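Local coordinates for periplasmic binding protein/LacI transcriptional regulator (Clostridium phytofermentans, PDB 3BRS), which probably binds a sugar outside the cell membrane as the solute-binding component of a transport system, at residues A83-D97 with M100-N113. Sequence-based numbering, arbitrary orientation.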
loop_
_atom_site.group_PDB
_atom_site.type_symbol
_atom_site.label_atom_id
_atom_site.label_comp_id
_atom_site.label_asym_id
_atom_site.label_seq_id
_atom_site.Cartn_x
_atom_site.Cartn_y
_atom_site.Cartn_z
ATOM N N ALA A 83 15.295 5.486 -10.344
ATOM C CA ALA A 83 14.318 5.275 -11.457
ATOM C C ALA A 83 14.336 6.320 -12.608
ATOM O O ALA A 83 13.830 6.031 -13.721
ATOM C CB ALA A 83 12.907 5.018 -10.963
ATOM N N LYS A 84 14.999 7.462 -12.372
ATOM C CA LYS A 84 15.183 8.482 -13.404
ATOM C C LYS A 84 16.037 7.947 -14.555
ATOM O O LYS A 84 15.957 8.478 -15.670
ATOM C CB LYS A 84 15.866 9.739 -12.828
ATOM C CG LYS A 84 17.214 9.527 -12.338
ATOM C CD LYS A 84 17.729 10.827 -11.740
ATOM C CE LYS A 84 19.193 10.911 -11.953
ATOM N NZ LYS A 84 19.925 11.421 -10.745
ATOM N N GLU A 85 16.817 6.901 -14.302
ATOM C CA GLU A 85 17.735 6.280 -15.305
ATOM C C GLU A 85 17.048 5.241 -16.170
ATOM O O GLU A 85 17.619 4.818 -17.145
ATOM C CB GLU A 85 18.887 5.605 -14.584
ATOM C CG GLU A 85 19.684 6.491 -13.625
ATOM C CD GLU A 85 20.359 7.681 -14.360
ATOM O OE1 GLU A 85 20.366 7.665 -15.615
ATOM O OE2 GLU A 85 20.892 8.618 -13.690
ATOM N N ILE A 86 15.863 4.764 -15.781
ATOM C CA ILE A 86 15.082 3.776 -16.532
ATOM C C ILE A 86 14.725 4.224 -17.934
ATOM O O ILE A 86 14.911 3.462 -18.844
ATOM C CB ILE A 86 13.766 3.425 -15.777
ATOM C CG1 ILE A 86 14.077 2.833 -14.401
ATOM C CG2 ILE A 86 12.900 2.405 -16.534
ATOM C CD1 ILE A 86 12.879 2.070 -13.728
ATOM N N LYS A 87 14.168 5.451 -18.120
ATOM C CA LYS A 87 13.689 5.967 -19.477
ATOM C C LYS A 87 14.786 5.926 -20.539
ATOM O O LYS A 87 14.620 5.458 -21.669
ATOM C CB LYS A 87 13.238 7.465 -19.379
ATOM C CG LYS A 87 12.311 7.886 -18.184
ATOM C CD LYS A 87 12.709 9.259 -17.456
ATOM C CE LYS A 87 12.443 10.547 -18.301
ATOM N NZ LYS A 87 11.042 11.165 -18.183
ATOM N N ASP A 88 15.915 6.472 -20.126
ATOM C CA ASP A 88 17.097 6.677 -20.925
ATOM C C ASP A 88 17.864 5.419 -21.186
ATOM O O ASP A 88 18.835 5.433 -21.943
ATOM C CB ASP A 88 17.992 7.628 -20.156
ATOM C CG ASP A 88 17.224 8.856 -19.669
ATOM O OD1 ASP A 88 16.777 9.665 -20.526
ATOM O OD2 ASP A 88 17.022 8.981 -18.439
ATOM N N ALA A 89 17.486 4.335 -20.516
ATOM C CA ALA A 89 18.035 3.038 -20.839
ATOM C C ALA A 89 17.143 2.461 -21.906
ATOM O O ALA A 89 17.380 1.343 -22.372
ATOM C CB ALA A 89 18.115 2.091 -19.573
ATOM N N GLY A 90 16.097 3.162 -22.313
ATOM C CA GLY A 90 15.230 2.495 -23.361
ATOM C C GLY A 90 14.189 1.517 -22.836
ATOM O O GLY A 90 13.539 0.753 -23.579
ATOM N N ILE A 91 13.998 1.574 -21.531
ATOM C CA ILE A 91 13.009 0.710 -20.811
ATOM C C ILE A 91 11.699 1.451 -20.454
ATOM O O ILE A 91 11.706 2.607 -19.978
ATOM C CB ILE A 91 13.664 0.131 -19.487
ATOM C CG1 ILE A 91 14.955 -0.626 -19.844
ATOM C CG2 ILE A 91 12.742 -0.879 -18.864
ATOM C CD1 ILE A 91 15.896 -0.841 -18.659
ATOM N N LYS A 92 10.577 0.757 -20.659
ATOM C CA LYS A 92 9.248 1.223 -20.269
ATOM C C LYS A 92 9.093 1.154 -18.731
ATOM O O LYS A 92 9.502 0.174 -18.103
ATOM C CB LYS A 92 8.222 0.265 -20.939
ATOM C CG LYS A 92 8.201 0.273 -22.468
ATOM C CD LYS A 92 7.507 1.539 -22.957
ATOM C CE LYS A 92 8.365 2.390 -23.878
ATOM N NZ LYS A 92 8.469 1.758 -25.205
ATOM N N LEU A 93 8.514 2.179 -18.107
ATOM C CA LEU A 93 8.256 2.142 -16.710
ATOM C C LEU A 93 6.752 2.077 -16.477
ATOM O O LEU A 93 6.046 3.027 -16.835
ATOM C CB LEU A 93 8.841 3.379 -16.025
ATOM C CG LEU A 93 8.625 3.564 -14.534
ATOM C CD1 LEU A 93 9.061 2.330 -13.695
ATOM C CD2 LEU A 93 9.397 4.756 -14.142
ATOM N N ILE A 94 6.275 1.005 -15.856
ATOM C CA ILE A 94 4.941 0.955 -15.187
ATOM C C ILE A 94 5.092 1.156 -13.704
ATOM O O ILE A 94 5.882 0.461 -13.027
ATOM C CB ILE A 94 4.214 -0.437 -15.392
ATOM C CG1 ILE A 94 4.178 -0.771 -16.810
ATOM C CG2 ILE A 94 2.731 -0.519 -14.797
ATOM C CD1 ILE A 94 3.822 0.386 -17.634
ATOM N N VAL A 95 4.397 2.139 -13.159
ATOM C CA VAL A 95 4.354 2.222 -11.704
ATOM C C VAL A 95 3.153 1.412 -11.173
ATOM O O VAL A 95 2.075 1.578 -11.658
ATOM C CB VAL A 95 4.423 3.575 -11.190
ATOM C CG1 VAL A 95 3.917 3.571 -9.738
ATOM C CG2 VAL A 95 5.908 4.091 -11.269
ATOM N N ILE A 96 3.396 0.463 -10.245
ATOM C CA ILE A 96 2.311 -0.284 -9.631
ATOM C C ILE A 96 2.168 0.057 -8.090
ATOM O O ILE A 96 3.157 0.249 -7.373
ATOM C CB ILE A 96 2.595 -1.740 -9.763
ATOM C CG1 ILE A 96 4.049 -1.968 -9.376
ATOM C CG2 ILE A 96 2.145 -2.289 -11.168
ATOM C CD1 ILE A 96 4.337 -3.423 -8.957
ATOM N N ASP A 97 0.947 0.155 -7.590
ATOM C CA ASP A 97 0.728 0.457 -6.155
ATOM C C ASP A 97 1.145 1.842 -5.676
ATOM O O ASP A 97 0.295 2.534 -5.187
ATOM C CB ASP A 97 1.392 -0.626 -5.316
ATOM C CG ASP A 97 1.274 -0.369 -3.813
ATOM O OD1 ASP A 97 0.162 -0.174 -3.342
ATOM O OD2 ASP A 97 2.270 -0.355 -3.096
ATOM N N MET A 100 5.759 7.948 -7.535
ATOM C CA MET A 100 6.716 9.042 -7.264
ATOM C C MET A 100 6.083 10.488 -7.483
ATOM O O MET A 100 5.113 10.665 -8.190
ATOM C CB MET A 100 7.918 8.873 -8.144
ATOM C CG MET A 100 8.655 7.497 -7.862
ATOM S SD MET A 100 10.033 7.076 -8.964
ATOM C CE MET A 100 8.957 6.363 -10.152
ATOM N N LYS A 101 6.710 11.484 -6.850
ATOM C CA LYS A 101 6.434 12.881 -6.980
ATOM C C LYS A 101 6.825 13.289 -8.360
ATOM O O LYS A 101 6.252 14.242 -8.883
ATOM C CB LYS A 101 7.329 13.681 -6.006
ATOM C CG LYS A 101 6.920 15.167 -5.816
ATOM C CD LYS A 101 8.065 15.945 -5.141
ATOM C CE LYS A 101 9.458 15.430 -5.612
ATOM N NZ LYS A 101 10.617 16.191 -4.970
ATOM N N GLN A 102 7.836 12.617 -8.927
ATOM C CA GLN A 102 8.337 12.972 -10.266
ATOM C C GLN A 102 7.507 12.235 -11.318
ATOM O O GLN A 102 7.196 11.050 -11.164
ATOM C CB GLN A 102 9.843 12.700 -10.425
ATOM C CG GLN A 102 10.717 13.475 -9.341
ATOM C CD GLN A 102 10.893 12.657 -8.031
ATOM O OE1 GLN A 102 10.162 11.660 -7.752
ATOM N NE2 GLN A 102 11.874 13.060 -7.236
ATOM N N ASP A 103 7.147 12.936 -12.387
ATOM C CA ASP A 103 6.178 12.386 -13.315
ATOM C C ASP A 103 6.832 11.538 -14.391
ATOM O O ASP A 103 6.767 11.873 -15.576
ATOM C CB ASP A 103 5.346 13.484 -13.972
ATOM C CG ASP A 103 4.285 12.912 -14.864
ATOM O OD1 ASP A 103 3.639 11.928 -14.411
ATOM O OD2 ASP A 103 4.135 13.408 -16.010
ATOM N N ILE A 104 7.453 10.426 -13.994
ATOM C CA ILE A 104 8.136 9.612 -14.985
ATOM C C ILE A 104 7.471 8.318 -15.404
ATOM O O ILE A 104 7.933 7.711 -16.396
ATOM C CB ILE A 104 9.622 9.429 -14.650
ATOM C CG1 ILE A 104 9.752 8.666 -13.322
ATOM C CG2 ILE A 104 10.371 10.826 -14.671
ATOM C CD1 ILE A 104 11.142 8.123 -13.005
ATOM N N ALA A 105 6.386 7.887 -14.735
ATOM C CA ALA A 105 5.716 6.636 -15.142
ATOM C C ALA A 105 5.136 6.745 -16.496
ATOM O O ALA A 105 4.481 7.736 -16.784
ATOM C CB ALA A 105 4.589 6.222 -14.174
ATOM N N ASP A 106 5.288 5.712 -17.298
ATOM C CA ASP A 106 4.572 5.591 -18.571
ATOM C C ASP A 106 3.098 5.263 -18.281
ATOM O O ASP A 106 2.228 5.863 -18.853
ATOM C CB ASP A 106 5.210 4.569 -19.536
ATOM C CG ASP A 106 6.640 4.926 -19.912
ATOM O OD1 ASP A 106 6.901 6.092 -20.236
ATOM O OD2 ASP A 106 7.522 4.052 -19.864
ATOM N N ILE A 107 2.837 4.346 -17.373
ATOM C CA ILE A 107 1.493 4.171 -16.799
ATOM C C ILE A 107 1.576 3.898 -15.284
ATOM O O ILE A 107 2.560 3.365 -14.820
ATOM C CB ILE A 107 0.563 3.211 -17.636
ATOM C CG1 ILE A 107 -0.607 2.733 -16.784
ATOM C CG2 ILE A 107 1.315 2.071 -18.231
ATOM C CD1 ILE A 107 -1.473 1.792 -17.414
ATOM N N THR A 108 0.622 4.396 -14.503
ATOM C CA THR A 108 0.455 4.017 -13.076
ATOM C C THR A 108 -0.812 3.165 -12.813
ATOM O O THR A 108 -1.880 3.613 -13.132
ATOM C CB THR A 108 0.317 5.266 -12.251
ATOM O OG1 THR A 108 1.576 5.956 -12.314
ATOM C CG2 THR A 108 -0.036 4.917 -10.747
ATOM N N VAL A 109 -0.692 1.953 -12.255
ATOM C CA VAL A 109 -1.884 1.182 -11.849
ATOM C C VAL A 109 -1.932 1.142 -10.327
ATOM O O VAL A 109 -1.037 0.574 -9.716
ATOM C CB VAL A 109 -1.908 -0.233 -12.376
ATOM C CG1 VAL A 109 -3.401 -0.818 -12.215
ATOM C CG2 VAL A 109 -1.469 -0.227 -13.873
ATOM N N ALA A 110 -2.956 1.726 -9.706
ATOM C CA ALA A 110 -2.980 1.717 -8.235
ATOM C C ALA A 110 -4.348 1.782 -7.718
ATOM O O ALA A 110 -5.294 2.051 -8.467
ATOM C CB ALA A 110 -2.138 2.972 -7.678
ATOM N N THR A 111 -4.496 1.681 -6.410
ATOM C CA THR A 111 -5.791 2.070 -5.778
ATOM C C THR A 111 -5.846 3.589 -5.712
ATOM O O THR A 111 -4.800 4.258 -5.587
ATOM C CB THR A 111 -5.821 1.471 -4.318
ATOM O OG1 THR A 111 -5.498 0.085 -4.423
ATOM C CG2 THR A 111 -7.163 1.593 -3.626
ATOM N N ASP A 112 -7.043 4.161 -5.725
ATOM C CA ASP A 112 -7.236 5.535 -5.239
ATOM C C ASP A 112 -7.060 5.486 -3.703
ATOM O O ASP A 112 -7.996 5.065 -2.941
ATOM C CB ASP A 112 -8.619 6.068 -5.676
ATOM C CG ASP A 112 -8.790 7.590 -5.451
ATOM O OD1 ASP A 112 -8.013 8.212 -4.704
ATOM O OD2 ASP A 112 -9.726 8.191 -6.013
ATOM N N ASN A 113 -5.879 5.916 -3.228
ATOM C CA ASN A 113 -5.529 5.798 -1.760
ATOM C C ASN A 113 -6.156 6.893 -0.941
ATOM O O ASN A 113 -6.602 6.706 0.238
ATOM C CB ASN A 113 -4.026 5.552 -1.525
ATOM C CG ASN A 113 -3.605 4.154 -2.027
ATOM O OD1 ASN A 113 -3.945 3.166 -1.391
ATOM N ND2 ASN A 113 -3.031 4.063 -3.209
HETATM O O HOH W 1 10.446 5.387 -19.190
HETATM O O HOH W 2 -2.345 1.019 -4.357
#
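Asp106 OD2 is gripped by two donors: the backbone N of Leu93, at 2.8 Å and 31° out of the carboxylate plane on its anti side, and a water that also donates to Ile91 O. With its CG anti to the carbonyl carbon (chi1 -60°), the carboxylate reaches back to that N-H, while Asp106 N bonds to Leu93 O, 2.8 Å away. One short acidic residue thus pairs with both backbone polar atoms of Leu93, just where the parallel ladder of strands 92-96 and 107-110 begins. These are neighbouring strands of the parallel sheet in one of the two Rossmann-like lobes of the periplasmic-binding-protein fold. Val95 carries the ladder on, its N donating to Ile107 O and its O accepting from Val109 N at 2.9 Å; Asp97 N then closes on Val109 O.

On the sheet face bearing Val95 and Thr108, the loop before strand 107-110 folds back and lays Met100, Ile104 and Ala105 over it. Val95, branched at CB as suits a strand, sets CG2 3.8 Å from Ala105 CB, a methyl small enough for the close approach, and 4.0 Å from Met100 CE. The flexible thioether brings that methyl in, while its sulfur lies by Ala83 CB. Ile104, with CG1 between its backbone N and carbonyl carbon (chi1 63°), sets CD1 against both Ala83 and Leu93 CD2, and the bent chain of Lys87 crosses its CG2 branch at about a right angle, with CD and NZ the nearest atoms. Ile94 and Ile96 face the other way, where helix 246-262 packs on both, and helix 20-36 on Ile96 as well.

Beyond the strands, where the chain runs on toward the second lobe, a water donates to Asp97 OD1 at 3.0 Å and accepts from Thr111 N at the same distance.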